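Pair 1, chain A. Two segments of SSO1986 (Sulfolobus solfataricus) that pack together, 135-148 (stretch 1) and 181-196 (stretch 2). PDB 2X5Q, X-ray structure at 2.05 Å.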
# COMPACT_ATOMS: atom_id res chain seq x y z
N ASP A 135 -4.07 11.86 -6.53
CA ASP A 135 -5.20 12.75 -6.26
C ASP A 135 -6.45 11.91 -6.04
O ASP A 135 -6.96 11.28 -6.97
CB ASP A 135 -5.40 13.70 -7.44
CG ASP A 135 -6.52 14.68 -7.22
OD1 ASP A 135 -7.12 14.70 -6.13
OD2 ASP A 135 -6.80 15.45 -8.16
N LEU A 136 -6.95 11.93 -4.81
CA LEU A 136 -8.11 11.13 -4.44
C LEU A 136 -9.31 12.02 -4.13
O LEU A 136 -10.26 11.60 -3.46
CB LEU A 136 -7.77 10.25 -3.24
CG LEU A 136 -6.62 9.27 -3.49
CD1 LEU A 136 -6.11 8.68 -2.19
CD2 LEU A 136 -7.06 8.17 -4.47
N ARG A 137 -9.27 13.26 -4.63
CA ARG A 137 -10.39 14.17 -4.52
C ARG A 137 -11.52 13.74 -5.43
O ARG A 137 -11.29 13.44 -6.60
CB ARG A 137 -9.98 15.59 -4.92
CG ARG A 137 -9.19 16.33 -3.84
CD ARG A 137 -8.71 17.66 -4.37
NE ARG A 137 -7.87 17.47 -5.56
CZ ARG A 137 -7.40 18.47 -6.29
NH1 ARG A 137 -7.66 19.71 -5.97
NH2 ARG A 137 -6.65 18.21 -7.35
N ASP A 138 -12.74 13.71 -4.91
CA ASP A 138 -13.92 13.61 -5.75
C ASP A 138 -13.99 12.27 -6.49
O ASP A 138 -14.45 12.19 -7.64
CB ASP A 138 -13.91 14.77 -6.75
CG ASP A 138 -15.28 15.27 -7.09
OD1 ASP A 138 -15.98 14.55 -7.83
OD2 ASP A 138 -15.65 16.38 -6.62
N LYS A 139 -13.53 11.21 -5.82
CA LYS A 139 -13.43 9.89 -6.42
C LYS A 139 -14.05 8.85 -5.51
O LYS A 139 -13.94 8.96 -4.28
CB LYS A 139 -11.98 9.53 -6.68
CG LYS A 139 -11.34 10.40 -7.75
CD LYS A 139 -10.04 9.84 -8.22
CE LYS A 139 -9.24 10.86 -9.02
NZ LYS A 139 -9.93 11.22 -10.26
N VAL A 140 -14.71 7.86 -6.10
CA VAL A 140 -15.40 6.83 -5.35
C VAL A 140 -14.81 5.48 -5.72
O VAL A 140 -14.57 5.23 -6.90
CB VAL A 140 -16.93 6.81 -5.61
CG1 VAL A 140 -17.26 6.69 -7.11
CG2 VAL A 140 -17.59 5.67 -4.84
N THR A 141 -14.56 4.66 -4.71
CA THR A 141 -14.09 3.30 -4.91
C THR A 141 -15.25 2.37 -4.61
O THR A 141 -15.99 2.57 -3.64
CB THR A 141 -12.88 2.99 -4.01
OG1 THR A 141 -13.29 2.95 -2.63
CG2 THR A 141 -11.83 4.07 -4.19
N SER A 142 -15.43 1.36 -5.46
CA SER A 142 -16.58 0.49 -5.38
C SER A 142 -16.15 -0.93 -5.51
O SER A 142 -15.27 -1.25 -6.30
CB SER A 142 -17.55 0.80 -6.52
OG SER A 142 -17.84 2.18 -6.53
N PHE A 143 -16.81 -1.79 -4.74
CA PHE A 143 -16.62 -3.21 -4.83
C PHE A 143 -17.28 -3.72 -6.11
O PHE A 143 -18.44 -3.44 -6.38
CB PHE A 143 -17.24 -3.88 -3.60
CG PHE A 143 -17.22 -5.37 -3.65
CD1 PHE A 143 -16.09 -6.07 -3.27
CD2 PHE A 143 -18.33 -6.08 -4.09
CE1 PHE A 143 -16.06 -7.45 -3.32
CE2 PHE A 143 -18.30 -7.46 -4.13
CZ PHE A 143 -17.17 -8.14 -3.75
N VAL A 144 -16.51 -4.48 -6.89
CA VAL A 144 -17.00 -5.05 -8.14
C VAL A 144 -16.74 -6.55 -8.14
O VAL A 144 -15.70 -7.01 -7.69
CB VAL A 144 -16.31 -4.39 -9.35
CG1 VAL A 144 -16.93 -4.92 -10.66
CG2 VAL A 144 -16.44 -2.85 -9.27
N SER A 145 -17.72 -7.32 -8.62
CA SER A 145 -17.50 -8.74 -8.88
C SER A 145 -17.54 -8.96 -10.39
O SER A 145 -18.03 -8.13 -11.14
CB SER A 145 -18.55 -9.58 -8.17
OG SER A 145 -19.82 -9.38 -8.76
N LEU A 146 -16.98 -10.08 -10.83
CA LEU A 146 -16.98 -10.38 -12.26
C LEU A 146 -18.39 -10.74 -12.74
O LEU A 146 -19.06 -11.58 -12.14
CB LEU A 146 -16.03 -11.53 -12.60
CG LEU A 146 -14.53 -11.25 -12.63
CD1 LEU A 146 -13.82 -12.40 -13.32
CD2 LEU A 146 -14.19 -9.93 -13.31
N ASP A 147 -18.83 -10.10 -13.81
CA ASP A 147 -20.01 -10.55 -14.53
C ASP A 147 -19.75 -11.99 -15.01
O ASP A 147 -18.62 -12.34 -15.37
CB ASP A 147 -20.33 -9.60 -15.70
CG ASP A 147 -21.41 -10.14 -16.62
OD1 ASP A 147 -22.56 -9.64 -16.58
OD2 ASP A 147 -21.09 -11.05 -17.41
N ARG A 148 -20.77 -12.83 -14.96
CA ARG A 148 -20.57 -14.26 -15.20
C ARG A 148 -20.31 -14.62 -16.65
O ARG A 148 -19.60 -15.59 -16.93
CB ARG A 148 -21.73 -15.08 -14.63
CG ARG A 148 -21.62 -15.24 -13.13
CD ARG A 148 -22.81 -15.96 -12.50
NE ARG A 148 -22.79 -15.75 -11.05
CZ ARG A 148 -23.49 -16.44 -10.16
NH1 ARG A 148 -24.30 -17.43 -10.53
NH2 ARG A 148 -23.38 -16.13 -8.87
N ASP A 181 -13.78 -21.02 -10.08
CA ASP A 181 -12.68 -20.31 -9.42
C ASP A 181 -12.63 -18.83 -9.81
O ASP A 181 -12.60 -17.94 -8.95
CB ASP A 181 -11.33 -20.95 -9.78
CG ASP A 181 -11.03 -22.20 -8.97
OD1 ASP A 181 -11.90 -22.65 -8.19
OD2 ASP A 181 -9.91 -22.75 -9.11
N VAL A 182 -12.61 -18.58 -11.12
CA VAL A 182 -12.52 -17.20 -11.63
C VAL A 182 -13.68 -16.35 -11.13
O VAL A 182 -13.48 -15.23 -10.67
CB VAL A 182 -12.40 -17.17 -13.17
CG1 VAL A 182 -12.59 -15.77 -13.71
CG2 VAL A 182 -11.03 -17.72 -13.59
N GLU A 183 -14.89 -16.89 -11.18
CA GLU A 183 -16.06 -16.15 -10.73
C GLU A 183 -16.06 -15.92 -9.21
O GLU A 183 -16.42 -14.84 -8.76
CB GLU A 183 -17.35 -16.85 -11.19
CG GLU A 183 -18.63 -16.09 -10.87
CD GLU A 183 -18.59 -14.62 -11.26
OE1 GLU A 183 -17.83 -14.23 -12.19
OE2 GLU A 183 -19.32 -13.83 -10.63
N GLU A 184 -15.61 -16.92 -8.44
CA GLU A 184 -15.50 -16.81 -6.98
C GLU A 184 -14.48 -15.78 -6.53
O GLU A 184 -14.74 -14.98 -5.64
CB GLU A 184 -15.06 -18.15 -6.36
CG GLU A 184 -16.15 -19.19 -6.21
CD GLU A 184 -15.61 -20.60 -5.93
OE1 GLU A 184 -14.37 -20.83 -5.88
OE2 GLU A 184 -16.46 -21.51 -5.79
N ILE A 185 -13.30 -15.85 -7.12
CA ILE A 185 -12.13 -15.14 -6.59
C ILE A 185 -12.05 -13.67 -6.95
O ILE A 185 -11.75 -12.85 -6.10
CB ILE A 185 -10.82 -15.82 -7.08
CG1 ILE A 185 -10.70 -17.22 -6.50
CG2 ILE A 185 -9.59 -14.99 -6.70
CD1 ILE A 185 -9.74 -18.07 -7.29
N PHE A 186 -12.28 -13.33 -8.21
CA PHE A 186 -11.80 -12.04 -8.73
C PHE A 186 -12.79 -10.89 -8.56
O PHE A 186 -13.17 -10.22 -9.52
CB PHE A 186 -11.33 -12.20 -10.17
CG PHE A 186 -10.07 -12.99 -10.28
CD1 PHE A 186 -8.88 -12.46 -9.83
CD2 PHE A 186 -10.08 -14.28 -10.76
CE1 PHE A 186 -7.71 -13.19 -9.90
CE2 PHE A 186 -8.91 -15.01 -10.84
CZ PHE A 186 -7.73 -14.46 -10.41
N ASN A 187 -13.17 -10.66 -7.31
CA ASN A 187 -13.77 -9.41 -6.91
C ASN A 187 -12.65 -8.38 -6.74
O ASN A 187 -11.49 -8.74 -6.48
CB ASN A 187 -14.50 -9.56 -5.59
CG ASN A 187 -15.46 -10.71 -5.57
OD1 ASN A 187 -16.15 -10.96 -6.56
ND2 ASN A 187 -15.52 -11.41 -4.45
N TYR A 188 -12.99 -7.11 -6.91
CA TYR A 188 -12.01 -6.03 -6.84
C TYR A 188 -12.69 -4.70 -6.58
O TYR A 188 -13.93 -4.58 -6.61
CB TYR A 188 -11.18 -5.97 -8.13
CG TYR A 188 -11.98 -5.70 -9.40
CD1 TYR A 188 -12.05 -4.43 -9.94
CD2 TYR A 188 -12.66 -6.71 -10.05
CE1 TYR A 188 -12.79 -4.17 -11.11
CE2 TYR A 188 -13.39 -6.47 -11.22
CZ TYR A 188 -13.45 -5.20 -11.74
OH TYR A 188 -14.18 -4.95 -12.87
N TYR A 189 -11.87 -3.70 -6.26
CA TYR A 189 -12.35 -2.34 -6.03
C TYR A 189 -11.89 -1.48 -7.19
O TYR A 189 -10.71 -1.48 -7.56
CB TYR A 189 -11.83 -1.80 -4.70
CG TYR A 189 -12.58 -2.36 -3.52
CD1 TYR A 189 -13.55 -1.62 -2.88
CD2 TYR A 189 -12.33 -3.66 -3.06
CE1 TYR A 189 -14.26 -2.14 -1.80
CE2 TYR A 189 -13.03 -4.18 -1.98
CZ TYR A 189 -13.99 -3.42 -1.36
OH TYR A 189 -14.68 -3.93 -0.32
N SER A 190 -12.84 -0.80 -7.83
CA SER A 190 -12.49 0.13 -8.90
C SER A 190 -12.75 1.54 -8.42
O SER A 190 -13.66 1.77 -7.62
CB SER A 190 -13.26 -0.16 -10.19
OG SER A 190 -14.57 0.30 -10.13
N ILE A 191 -11.94 2.46 -8.90
CA ILE A 191 -12.02 3.85 -8.50
C ILE A 191 -12.43 4.68 -9.71
O ILE A 191 -11.96 4.43 -10.82
CB ILE A 191 -10.69 4.33 -7.87
CG1 ILE A 191 -10.79 5.77 -7.38
CG2 ILE A 191 -9.51 4.13 -8.83
CD1 ILE A 191 -9.68 6.14 -6.41
N LYS A 192 -13.31 5.64 -9.48
CA LYS A 192 -13.86 6.48 -10.53
C LYS A 192 -14.04 7.91 -10.01
O LYS A 192 -14.32 8.11 -8.83
CB LYS A 192 -15.20 5.91 -11.00
CG LYS A 192 -15.89 6.76 -12.04
CD LYS A 192 -17.25 6.25 -12.44
CE LYS A 192 -17.94 7.26 -13.36
NZ LYS A 192 -17.13 7.50 -14.60
N SER A 193 -13.88 8.89 -10.90
CA SER A 193 -14.14 10.27 -10.55
C SER A 193 -15.62 10.57 -10.70
O SER A 193 -16.26 10.13 -11.66
CB SER A 193 -13.31 11.23 -11.40
OG SER A 193 -13.56 11.01 -12.77
N LEU A 194 -16.17 11.29 -9.73
CA LEU A 194 -17.60 11.61 -9.71
C LEU A 194 -17.99 12.80 -10.58
O LEU A 194 -19.17 12.95 -10.95
CB LEU A 194 -18.03 11.90 -8.26
CG LEU A 194 -17.95 10.70 -7.33
CD1 LEU A 194 -17.92 11.12 -5.87
CD2 LEU A 194 -19.12 9.77 -7.58
N LYS A 195 -17.03 13.67 -10.88
CA LYS A 195 -17.35 14.95 -11.55
C LYS A 195 -16.64 15.13 -12.89
O LYS A 195 -16.79 16.16 -13.55
CB LYS A 195 -17.03 16.11 -10.61
CG LYS A 195 -18.18 16.51 -9.66
CD LYS A 195 -17.97 17.95 -9.17
CE LYS A 195 -19.16 18.50 -8.37
NZ LYS A 195 -19.06 18.17 -6.90
N SER A 196 -15.89 14.12 -13.29
CA SER A 196 -15.10 14.17 -14.50
C SER A 196 -15.09 12.79 -15.14
O SER A 196 -15.22 11.78 -14.45
CB SER A 196 -13.68 14.62 -14.16
OG SER A 196 -12.82 14.48 -15.28
O HOH W 1 -16.11 3.29 -8.19
O HOH W 2 -16.22 -12.00 -9.05

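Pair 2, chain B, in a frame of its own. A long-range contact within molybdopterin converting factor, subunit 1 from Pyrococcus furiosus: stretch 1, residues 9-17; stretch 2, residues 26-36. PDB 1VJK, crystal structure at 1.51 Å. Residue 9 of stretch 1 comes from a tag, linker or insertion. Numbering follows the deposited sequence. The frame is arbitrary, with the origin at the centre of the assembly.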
# COMPACT_ATOMS: atom_id res chain seq x y z
N SER B 9 -12.40 -12.06 6.17
CA SER B 9 -11.16 -11.55 5.48
C SER B 9 -11.47 -10.56 4.34
O SER B 9 -12.52 -10.64 3.69
CB SER B 9 -10.35 -12.73 4.93
OG SER B 9 -8.98 -12.40 4.79
N VAL B 10 -10.54 -9.63 4.13
CA VAL B 10 -10.61 -8.65 3.04
C VAL B 10 -9.36 -8.88 2.18
O VAL B 10 -8.24 -8.76 2.69
CB VAL B 10 -10.64 -7.22 3.64
CG1 VAL B 10 -10.28 -6.15 2.62
CG2 VAL B 10 -12.03 -6.94 4.23
N LYS B 11 -9.54 -9.23 0.91
CA LYS B 11 -8.40 -9.48 0.03
C LYS B 11 -8.23 -8.31 -0.92
O LYS B 11 -9.16 -8.00 -1.70
CB LYS B 11 -8.55 -10.79 -0.75
CG LYS B 11 -7.27 -11.15 -1.53
CD LYS B 11 -7.29 -12.57 -2.02
CE LYS B 11 -8.16 -12.69 -3.22
NZ LYS B 11 -8.39 -14.13 -3.51
N VAL B 12 -7.08 -7.66 -0.85
CA VAL B 12 -6.81 -6.51 -1.71
C VAL B 12 -5.70 -6.86 -2.69
O VAL B 12 -4.83 -7.72 -2.41
CB VAL B 12 -6.46 -5.24 -0.89
CG1 VAL B 12 -7.59 -4.90 0.07
CG2 VAL B 12 -5.19 -5.44 -0.14
N LYS B 13 -5.71 -6.22 -3.84
CA LYS B 13 -4.70 -6.40 -4.85
C LYS B 13 -3.77 -5.22 -4.74
O LYS B 13 -4.18 -4.08 -4.97
CB LYS B 13 -5.33 -6.43 -6.24
CG LYS B 13 -4.34 -6.56 -7.40
CD LYS B 13 -5.11 -6.78 -8.72
CE LYS B 13 -4.18 -6.91 -9.90
NZ LYS B 13 -4.92 -7.07 -11.18
N VAL B 14 -2.51 -5.47 -4.40
CA VAL B 14 -1.51 -4.42 -4.30
C VAL B 14 -0.69 -4.36 -5.56
O VAL B 14 -0.17 -5.39 -5.99
CB VAL B 14 -0.59 -4.63 -3.07
CG1 VAL B 14 0.46 -3.52 -2.97
CG2 VAL B 14 -1.42 -4.71 -1.78
N LYS B 15 -0.59 -3.17 -6.17
CA LYS B 15 0.21 -2.98 -7.38
C LYS B 15 1.37 -2.08 -7.02
O LYS B 15 1.17 -0.94 -6.57
CB LYS B 15 -0.62 -2.38 -8.53
CG LYS B 15 -1.80 -3.23 -9.00
CD LYS B 15 -2.53 -2.54 -10.14
CE LYS B 15 -3.56 -3.46 -10.79
N TYR B 16 2.58 -2.58 -7.21
CA TYR B 16 3.80 -1.80 -6.96
C TYR B 16 4.27 -1.16 -8.24
O TYR B 16 4.15 -1.75 -9.33
CB TYR B 16 4.90 -2.74 -6.43
CG TYR B 16 4.53 -3.42 -5.14
CD1 TYR B 16 4.62 -2.75 -3.92
CD2 TYR B 16 4.10 -4.73 -5.13
CE1 TYR B 16 4.28 -3.35 -2.72
CE2 TYR B 16 3.77 -5.38 -3.93
CZ TYR B 16 3.87 -4.66 -2.73
OH TYR B 16 3.51 -5.28 -1.53
N PHE B 17 4.86 0.03 -8.09
CA PHE B 17 5.35 0.79 -9.22
C PHE B 17 6.80 1.16 -9.08
O PHE B 17 7.29 1.38 -7.98
CB PHE B 17 4.51 2.07 -9.39
CG PHE B 17 3.10 1.82 -9.80
CD1 PHE B 17 2.75 1.86 -11.15
CD2 PHE B 17 2.12 1.54 -8.84
CE1 PHE B 17 1.43 1.63 -11.55
CE2 PHE B 17 0.80 1.29 -9.22
CZ PHE B 17 0.45 1.34 -10.58
N VAL B 26 7.96 -8.36 -6.66
CA VAL B 26 6.84 -8.66 -7.56
C VAL B 26 6.21 -7.37 -8.03
O VAL B 26 6.32 -6.32 -7.36
CB VAL B 26 5.69 -9.46 -6.89
CG1 VAL B 26 6.02 -10.86 -6.83
CG2 VAL B 26 5.34 -8.91 -5.48
N ASP B 27 5.50 -7.43 -9.14
CA ASP B 27 4.82 -6.26 -9.66
C ASP B 27 3.50 -6.05 -8.95
O ASP B 27 3.01 -4.93 -8.83
CB ASP B 27 4.60 -6.40 -11.17
CG ASP B 27 5.88 -6.26 -11.98
OD1 ASP B 27 6.96 -5.94 -11.44
OD2 ASP B 27 5.87 -6.50 -13.20
N GLU B 28 2.92 -7.13 -8.43
CA GLU B 28 1.63 -7.08 -7.75
C GLU B 28 1.51 -8.27 -6.84
O GLU B 28 2.19 -9.29 -7.03
CB GLU B 28 0.46 -7.01 -8.73
CG GLU B 28 0.28 -8.20 -9.64
CD GLU B 28 -0.93 -8.05 -10.55
OE1 GLU B 28 -1.02 -7.04 -11.27
OE2 GLU B 28 -1.80 -8.95 -10.54
N GLU B 29 0.64 -8.15 -5.85
CA GLU B 29 0.40 -9.23 -4.91
C GLU B 29 -0.93 -9.07 -4.25
O GLU B 29 -1.37 -7.94 -4.00
CB GLU B 29 1.57 -9.49 -3.90
CG GLU B 29 1.49 -8.72 -2.61
CD GLU B 29 2.69 -8.95 -1.69
OE1 GLU B 29 2.95 -10.10 -1.18
OE2 GLU B 29 3.31 -7.93 -1.43
N GLU B 30 -1.59 -10.18 -3.98
CA GLU B 30 -2.83 -10.19 -3.23
C GLU B 30 -2.53 -10.30 -1.77
O GLU B 30 -1.78 -11.20 -1.34
CB GLU B 30 -3.71 -11.35 -3.67
CG GLU B 30 -4.06 -11.33 -5.14
CD GLU B 30 -4.98 -12.48 -5.54
OE1 GLU B 30 -4.59 -13.69 -5.40
OE2 GLU B 30 -6.11 -12.18 -6.00
N ILE B 31 -3.13 -9.44 -0.96
CA ILE B 31 -2.91 -9.45 0.46
C ILE B 31 -4.23 -9.62 1.19
O ILE B 31 -5.14 -8.77 1.09
CB ILE B 31 -2.17 -8.18 0.93
CG1 ILE B 31 -0.80 -8.09 0.23
CG2 ILE B 31 -1.95 -8.25 2.46
CD1 ILE B 31 0.15 -7.04 0.76
N GLU B 32 -4.36 -10.72 1.90
CA GLU B 32 -5.53 -11.00 2.73
C GLU B 32 -5.34 -10.33 4.09
O GLU B 32 -4.30 -10.50 4.74
CB GLU B 32 -5.72 -12.50 2.89
CG GLU B 32 -6.07 -13.22 1.57
CD GLU B 32 -6.30 -14.73 1.72
OE1 GLU B 32 -6.45 -15.24 2.85
OE2 GLU B 32 -6.39 -15.44 0.68
N LEU B 33 -6.34 -9.55 4.50
CA LEU B 33 -6.30 -8.77 5.72
C LEU B 33 -7.50 -9.12 6.57
O LEU B 33 -8.52 -9.53 6.04
CB LEU B 33 -6.31 -7.27 5.39
CG LEU B 33 -5.10 -6.77 4.62
CD1 LEU B 33 -5.38 -5.35 4.12
CD2 LEU B 33 -3.89 -6.81 5.57
N PRO B 34 -7.40 -8.99 7.90
CA PRO B 34 -8.55 -9.25 8.77
C PRO B 34 -9.67 -8.26 8.56
O PRO B 34 -9.46 -7.12 8.12
CB PRO B 34 -7.97 -9.13 10.19
CG PRO B 34 -6.53 -9.07 10.04
CD PRO B 34 -6.20 -8.60 8.66
N GLU B 35 -10.88 -8.70 8.88
CA GLU B 35 -12.05 -7.85 8.92
C GLU B 35 -11.73 -6.51 9.60
O GLU B 35 -11.07 -6.48 10.64
CB GLU B 35 -13.17 -8.58 9.68
CG GLU B 35 -14.46 -7.79 9.82
CD GLU B 35 -15.48 -8.47 10.71
OE1 GLU B 35 -15.52 -9.72 10.75
OE2 GLU B 35 -16.26 -7.74 11.36
N GLY B 36 -12.18 -5.42 8.98
CA GLY B 36 -12.01 -4.09 9.54
C GLY B 36 -10.70 -3.43 9.17
O GLY B 36 -10.40 -2.31 9.61

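Pair 1 and pair 2 are built on the same frame, two antiparallel β-strands whose backbones superpose with an RMSD of 0.6 Å over 14 central residues. The strand directions differ by 153° in pair 1 and 156° in pair 2. Val A140, Ser A142 and Val A144 fall on Val B10, Val B12 and Val B14, and their hydrogen-bonded partners Lys A192, Ser A190 and Tyr A188 fall on Leu B33, Ile B31 and Glu B29. Each of these couples is closed by two backbone hydrogen bonds, such as Val A144 N to Tyr A188 O (2.6 Å) and Val B14 N to Glu B29 O (2.7 Å).

On the face carrying these residues, pair 2 is largely aliphatic at the matched positions: Val B14 CG2 lies 3.8 Å from Ile B31 CD1, and Val B12 CG2 is 4.3 Å from Leu B33 CD1. Pair 1 has serines at the central couple, and a water bonded to Ser A142 OG also bridges the carbonyls of Val A140 and Ser A190. It donates to Val A140 O (2.8 Å) and Ser A190 O (2.9 Å) and hydrogen-bonds Ser A142 OG (2.6 Å). At the next couple, the ring of Tyr A188 covers Val A144, whose CB sits 3.9 Å from the ring centroid, over the face. The matching Glu B29 instead accepts a hydrogen bond at OE2 from Tyr B16 OH (2.7 Å).

The opposite face differs more in character. In pair 1, the edge of Phe A143 points toward the face of Tyr A189, with centroids 5.6 Å apart and planes at 70°, while Thr A141 CG2 packs against Ile A191 CD1 at 3.7 Å. The equivalents of these four residues, Lys B13, Glu B30, Lys B11 and Glu B32, are charged. Their salt bridges run diagonally rather than within the couples and are long: Lys B11 NZ to Glu B30 OE2 is 3.9 Å, and Lys B13 NZ to Glu B28 OE2 is 3.7 Å. The Lys B11 chain also contributes aliphatic surface, its CD lying 3.8 Å from Glu B32 CG.

The frames diverge at Leu A146 and Tyr B16, whose CA atoms are 1.5 Å apart after superposition. Tyr B16 continues the ladder, its N donating to Asp B27 O (2.9 Å). Leu A146 N instead donates to a water (2.7 Å from its oxygen), and its side chain packs on the helix that leads into the second strand, with CD1 3.6 Å from Val A182 CG1. Thus a loop leucine packed against a helix and a tyrosine reaching a glutamate occupy corresponding ends of the two contacts.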